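Local coordinates for period circadian protein homolog 2 (PDB 3GDI) that is a mammalian circadian clock protein that probably regulates transcription and interacts with partner proteins through its tandem PAS domains, at residues P231-T243 against D276-T288. Sequence-based numbering, arbitrary orientation.
Sequences PIRFRTRNGEYIT and DVFAAPPCPEEKT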
loop_
_atom_site.group_PDB
_atom_site.type_symbol
_atom_site.label_atom_id
_atom_site.label_comp_id
_atom_site.label_asym_id
_atom_site.label_seq_id
_atom_site.Cartn_x
_atom_site.Cartn_y
_atom_site.Cartn_z
ATOM N N PRO A 231 -9.606 -10.904 -25.509
ATOM C CA PRO A 231 -9.837 -11.295 -24.120
ATOM C C PRO A 231 -8.517 -11.578 -23.413
ATOM O O PRO A 231 -7.502 -11.849 -24.049
ATOM C CB PRO A 231 -10.650 -12.559 -24.270
ATOM C CG PRO A 231 -9.882 -13.242 -25.381
ATOM C CD PRO A 231 -9.619 -12.094 -26.379
ATOM N N ILE A 232 -8.546 -11.510 -22.093
ATOM C CA ILE A 232 -7.385 -11.800 -21.280
ATOM C C ILE A 232 -7.935 -12.759 -20.233
ATOM O O ILE A 232 -9.053 -12.574 -19.759
ATOM C CB ILE A 232 -6.838 -10.512 -20.584
ATOM C CG1 ILE A 232 -5.891 -9.754 -21.522
ATOM C CG2 ILE A 232 -6.105 -10.868 -19.303
ATOM C CD1 ILE A 232 -4.550 -10.426 -21.700
ATOM N N ARG A 233 -7.176 -13.791 -19.893
ATOM C CA ARG A 233 -7.624 -14.734 -18.883
ATOM C C ARG A 233 -6.895 -14.457 -17.580
ATOM O O ARG A 233 -5.679 -14.328 -17.558
ATOM C CB ARG A 233 -7.399 -16.160 -19.365
ATOM C CG ARG A 233 -8.474 -16.593 -20.348
ATOM C CD ARG A 233 -8.170 -17.922 -20.974
ATOM N NE ARG A 233 -6.913 -17.873 -21.713
ATOM C CZ ARG A 233 -6.382 -18.907 -22.358
ATOM N NH1 ARG A 233 -7.002 -20.082 -22.360
ATOM N NH2 ARG A 233 -5.225 -18.763 -23.002
ATOM N N PHE A 234 -7.661 -14.349 -16.501
ATOM C CA PHE A 234 -7.138 -14.044 -15.172
ATOM C C PHE A 234 -7.453 -15.207 -14.219
ATOM O O PHE A 234 -8.601 -15.664 -14.153
ATOM C CB PHE A 234 -7.820 -12.773 -14.674
ATOM C CG PHE A 234 -7.137 -12.125 -13.511
ATOM C CD1 PHE A 234 -6.309 -11.013 -13.709
ATOM C CD2 PHE A 234 -7.330 -12.601 -12.217
ATOM C CE1 PHE A 234 -5.683 -10.381 -12.630
ATOM C CE2 PHE A 234 -6.708 -11.978 -11.134
ATOM C CZ PHE A 234 -5.882 -10.865 -11.341
ATOM N N ARG A 235 -6.451 -15.681 -13.480
ATOM C CA ARG A 235 -6.657 -16.789 -12.559
ATOM C C ARG A 235 -7.347 -16.393 -11.258
ATOM O O ARG A 235 -7.022 -15.374 -10.648
ATOM C CB ARG A 235 -5.327 -17.463 -12.236
ATOM C CG ARG A 235 -5.463 -18.678 -11.322
ATOM C CD ARG A 235 -4.258 -19.606 -11.450
ATOM N NE ARG A 235 -3.002 -18.876 -11.323
ATOM C CZ ARG A 235 -2.583 -18.305 -10.199
ATOM N NH1 ARG A 235 -1.429 -17.651 -10.175
ATOM N NH2 ARG A 235 -3.313 -18.402 -9.095
ATOM N N THR A 236 -8.303 -17.208 -10.827
ATOM C CA THR A 236 -9.010 -16.916 -9.594
ATOM C C THR A 236 -8.431 -17.748 -8.453
ATOM O O THR A 236 -7.511 -18.548 -8.651
ATOM C CB THR A 236 -10.522 -17.204 -9.717
ATOM O OG1 THR A 236 -10.750 -18.617 -9.698
ATOM C CG2 THR A 236 -11.067 -16.630 -11.019
ATOM N N ARG A 237 -8.991 -17.553 -7.263
ATOM C CA ARG A 237 -8.551 -18.238 -6.056
ATOM C C ARG A 237 -8.633 -19.757 -6.173
ATOM O O ARG A 237 -7.791 -20.458 -5.632
ATOM C CB ARG A 237 -9.397 -17.757 -4.868
ATOM C CG ARG A 237 -8.967 -18.259 -3.493
ATOM C CD ARG A 237 -7.606 -17.712 -3.110
ATOM N NE ARG A 237 -7.399 -17.653 -1.661
ATOM C CZ ARG A 237 -7.488 -18.696 -0.835
ATOM N NH1 ARG A 237 -7.787 -19.904 -1.300
ATOM N NH2 ARG A 237 -7.267 -18.529 0.464
ATOM N N ASN A 238 -9.641 -20.262 -6.881
ATOM C CA ASN A 238 -9.806 -21.704 -7.026
ATOM C C ASN A 238 -9.016 -22.311 -8.187
ATOM O O ASN A 238 -9.266 -23.449 -8.591
ATOM C CB ASN A 238 -11.300 -22.063 -7.141
ATOM C CG ASN A 238 -11.921 -21.669 -8.487
ATOM O OD1 ASN A 238 -13.144 -21.598 -8.613
ATOM N ND2 ASN A 238 -11.086 -21.432 -9.489
ATOM N N GLY A 239 -8.063 -21.552 -8.725
ATOM C CA GLY A 239 -7.237 -22.066 -9.809
ATOM C C GLY A 239 -7.878 -22.017 -11.181
ATOM O O GLY A 239 -7.248 -22.339 -12.189
ATOM N N GLU A 240 -9.134 -21.597 -11.222
ATOM C CA GLU A 240 -9.870 -21.508 -12.471
ATOM C C GLU A 240 -9.714 -20.109 -13.043
ATOM O O GLU A 240 -9.614 -19.136 -12.296
ATOM C CB GLU A 240 -11.346 -21.779 -12.208
ATOM C CG GLU A 240 -12.037 -22.581 -13.262
ATOM C CD GLU A 240 -12.628 -23.841 -12.686
ATOM O OE1 GLU A 240 -11.847 -24.738 -12.301
ATOM O OE2 GLU A 240 -13.871 -23.933 -12.602
ATOM N N TYR A 241 -9.716 -20.018 -14.370
ATOM C CA TYR A 241 -9.583 -18.749 -15.075
ATOM C C TYR A 241 -10.919 -18.158 -15.506
ATOM O O TYR A 241 -11.830 -18.888 -15.872
ATOM C CB TYR A 241 -8.746 -18.943 -16.331
ATOM C CG TYR A 241 -7.283 -19.138 -16.076
ATOM C CD1 TYR A 241 -6.454 -18.050 -15.804
ATOM C CD2 TYR A 241 -6.722 -20.414 -16.082
ATOM C CE1 TYR A 241 -5.102 -18.228 -15.541
ATOM C CE2 TYR A 241 -5.368 -20.601 -15.816
ATOM C CZ TYR A 241 -4.568 -19.506 -15.548
ATOM O OH TYR A 241 -3.229 -19.687 -15.296
ATOM N N ILE A 242 -11.030 -16.834 -15.454
ATOM C CA ILE A 242 -12.227 -16.156 -15.924
ATOM C C ILE A 242 -11.746 -15.302 -17.096
ATOM O O ILE A 242 -10.596 -14.858 -17.114
ATOM C CB ILE A 242 -12.872 -15.249 -14.842
ATOM C CG1 ILE A 242 -11.851 -14.241 -14.305
ATOM C CG2 ILE A 242 -13.463 -16.112 -13.731
ATOM C CD1 ILE A 242 -12.445 -13.214 -13.335
ATOM N N THR A 243 -12.603 -15.103 -18.089
ATOM C CA THR A 243 -12.228 -14.323 -19.256
ATOM C C THR A 243 -12.654 -12.887 -19.086
ATOM O O THR A 243 -13.827 -12.593 -18.867
ATOM C CB THR A 243 -12.858 -14.907 -20.526
ATOM O OG1 THR A 243 -12.317 -16.213 -20.745
ATOM C CG2 THR A 243 -12.577 -14.035 -21.734
ATOM N N ASP A 276 -17.995 -21.523 -6.925
ATOM C CA ASP A 276 -17.481 -21.055 -5.635
ATOM C C ASP A 276 -16.043 -20.621 -5.867
ATOM O O ASP A 276 -15.119 -21.440 -5.866
ATOM C CB ASP A 276 -17.513 -22.155 -4.577
ATOM C CG ASP A 276 -17.211 -21.625 -3.189
ATOM O OD1 ASP A 276 -16.356 -20.718 -3.073
ATOM O OD2 ASP A 276 -17.820 -22.114 -2.214
ATOM N N VAL A 277 -15.860 -19.323 -6.063
ATOM C CA VAL A 277 -14.548 -18.782 -6.347
ATOM C C VAL A 277 -13.622 -18.697 -5.126
ATOM O O VAL A 277 -12.419 -18.466 -5.264
ATOM C CB VAL A 277 -14.698 -17.410 -7.023
ATOM C CG1 VAL A 277 -15.118 -16.365 -6.010
ATOM C CG2 VAL A 277 -13.425 -17.050 -7.732
ATOM N N PHE A 278 -14.175 -18.912 -3.935
ATOM C CA PHE A 278 -13.383 -18.864 -2.708
ATOM C C PHE A 278 -12.755 -20.201 -2.323
ATOM O O PHE A 278 -11.845 -20.247 -1.487
ATOM C CB PHE A 278 -14.231 -18.336 -1.552
ATOM C CG PHE A 278 -14.574 -16.886 -1.686
ATOM C CD1 PHE A 278 -13.577 -15.920 -1.611
ATOM C CD2 PHE A 278 -15.879 -16.488 -1.954
ATOM C CE1 PHE A 278 -13.865 -14.578 -1.806
ATOM C CE2 PHE A 278 -16.179 -15.149 -2.149
ATOM C CZ PHE A 278 -15.164 -14.187 -2.076
ATOM N N ALA A 279 -13.234 -21.284 -2.929
ATOM C CA ALA A 279 -12.691 -22.609 -2.649
ATOM C C ALA A 279 -11.187 -22.576 -2.902
ATOM O O ALA A 279 -10.661 -21.581 -3.403
ATOM C CB ALA A 279 -13.351 -23.637 -3.547
ATOM N N ALA A 280 -10.495 -23.658 -2.560
ATOM C CA ALA A 280 -9.052 -23.732 -2.762
ATOM C C ALA A 280 -8.729 -24.505 -4.034
ATOM O O ALA A 280 -9.530 -25.315 -4.490
ATOM C CB ALA A 280 -8.401 -24.402 -1.571
ATOM N N PRO A 281 -7.553 -24.252 -4.633
ATOM C CA PRO A 281 -7.138 -24.942 -5.861
ATOM C C PRO A 281 -6.432 -26.270 -5.569
ATOM O O PRO A 281 -5.641 -26.370 -4.629
ATOM C CB PRO A 281 -6.201 -23.932 -6.511
ATOM C CG PRO A 281 -5.499 -23.365 -5.329
ATOM C CD PRO A 281 -6.638 -23.134 -4.337
ATOM N N PRO A 282 -6.722 -27.309 -6.369
ATOM C CA PRO A 282 -6.095 -28.620 -6.173
ATOM C C PRO A 282 -4.652 -28.629 -6.673
ATOM O O PRO A 282 -4.143 -29.668 -7.106
ATOM C CB PRO A 282 -6.985 -29.560 -6.990
ATOM C CG PRO A 282 -8.305 -28.839 -7.045
ATOM C CD PRO A 282 -7.872 -27.419 -7.280
ATOM N N CYS A 283 -4.007 -27.467 -6.617
ATOM C CA CYS A 283 -2.624 -27.322 -7.064
ATOM C C CYS A 283 -1.776 -26.846 -5.885
ATOM O O CYS A 283 -2.179 -25.938 -5.155
ATOM C CB CYS A 283 -2.550 -26.307 -8.212
ATOM S SG CYS A 283 -0.961 -26.232 -9.091
ATOM N N PRO A 284 -0.591 -27.457 -5.685
ATOM C CA PRO A 284 0.354 -27.137 -4.606
ATOM C C PRO A 284 0.677 -25.653 -4.499
ATOM O O PRO A 284 1.784 -25.225 -4.831
ATOM C CB PRO A 284 1.584 -27.965 -4.971
ATOM C CG PRO A 284 0.989 -29.166 -5.624
ATOM C CD PRO A 284 -0.061 -28.547 -6.526
ATOM N N GLU A 285 -0.295 -24.879 -4.021
ATOM C CA GLU A 285 -0.151 -23.436 -3.867
ATOM C C GLU A 285 0.615 -22.821 -5.032
ATOM O O GLU A 285 0.740 -23.426 -6.100
ATOM C CB GLU A 285 0.567 -23.100 -2.555
ATOM C CG GLU A 285 -0.200 -23.486 -1.300
ATOM C CD GLU A 285 0.325 -22.784 -0.059
ATOM O OE1 GLU A 285 1.542 -22.881 0.213
ATOM O OE2 GLU A 285 -0.478 -22.135 0.645
ATOM N N GLU A 286 1.117 -21.610 -4.822
ATOM C CA GLU A 286 1.881 -20.922 -5.849
ATOM C C GLU A 286 3.325 -21.386 -5.801
ATOM O O GLU A 286 3.608 -22.505 -5.369
ATOM C CB GLU A 286 1.804 -19.410 -5.644
ATOM C CG GLU A 286 0.450 -18.833 -5.999
ATOM C CD GLU A 286 -0.004 -19.261 -7.384
ATOM O OE1 GLU A 286 0.756 -19.045 -8.354
ATOM O OE2 GLU A 286 -1.117 -19.816 -7.502
ATOM N N LYS A 287 4.240 -20.533 -6.245
ATOM C CA LYS A 287 5.648 -20.892 -6.242
ATOM C C LYS A 287 6.538 -19.687 -5.994
ATOM O O LYS A 287 6.261 -18.861 -5.123
ATOM C CB LYS A 287 6.024 -21.550 -7.574
ATOM C CG LYS A 287 5.378 -22.909 -7.798
ATOM C CD LYS A 287 5.835 -23.914 -6.748
ATOM C CE LYS A 287 5.076 -25.227 -6.864
ATOM N NZ LYS A 287 5.230 -25.850 -8.208
ATOM N N THR A 288 7.609 -19.601 -6.771
ATOM C CA THR A 288 8.574 -18.517 -6.665
ATOM C C THR A 288 9.351 -18.365 -7.970
ATOM O O THR A 288 9.605 -17.247 -8.418
ATOM C CB THR A 288 9.576 -18.776 -5.520
ATOM O OG1 THR A 288 8.886 -18.753 -4.264
ATOM C CG2 THR A 288 10.671 -17.720 -5.517
#
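R235 and E286 form a salt bridge in which the flat groups lie almost parallel, guanidinium and carboxylate planes only 7° apart, instead of meeting edge to edge. The carboxylate sits over one guanidinium face: E286 OE2 is 3.1 Å from R235 NH2 but well out of its plane, so no N-H points at it, which leaves a pairing of charges. R235 reaches this place by running CG anti to the backbone N (chi1 -177°) and bending at chi3, while its NH1 is hydrogen-bonded to the carbonyl O of V202. E286 is poorly ordered, so the details of this pairing are less certain than those of the turn; a leucine in place of R235, lacking the guanidinium, would probably leave the E286 carboxylate without its opposite charge and the V202 carbonyl short of a partner.

The remaining contacts lie between the tip of a hairpin, residues 236-239, and residues 276-282. In this PAS fold, with its five-stranded antiparallel sheet in the order 2-1-5-4-3, strands 227-235 and 241-252 form the hairpin, and the loop that follows strand 259-268 passes across its tip. A type I turn from T236 to G239 shapes this tip, closed by G239 N to T236 O at 3.1 Å; at its base E240 O accepts from T236 N and from T236 OG1 (2.9 Å), which approach from opposite faces of the carbonyl plane. V277 CG2 packs 3.5 Å from T236 CB, the two side chains crossing at about a right angle. R237, bent at chi2, lays CB 3.1 Å from V277 O and CG near A279 O. Beyond it P281 covers the turn's backbone, CD 3.2 Å from R237 O and CB 3.7 Å from both N238 C and G239 N.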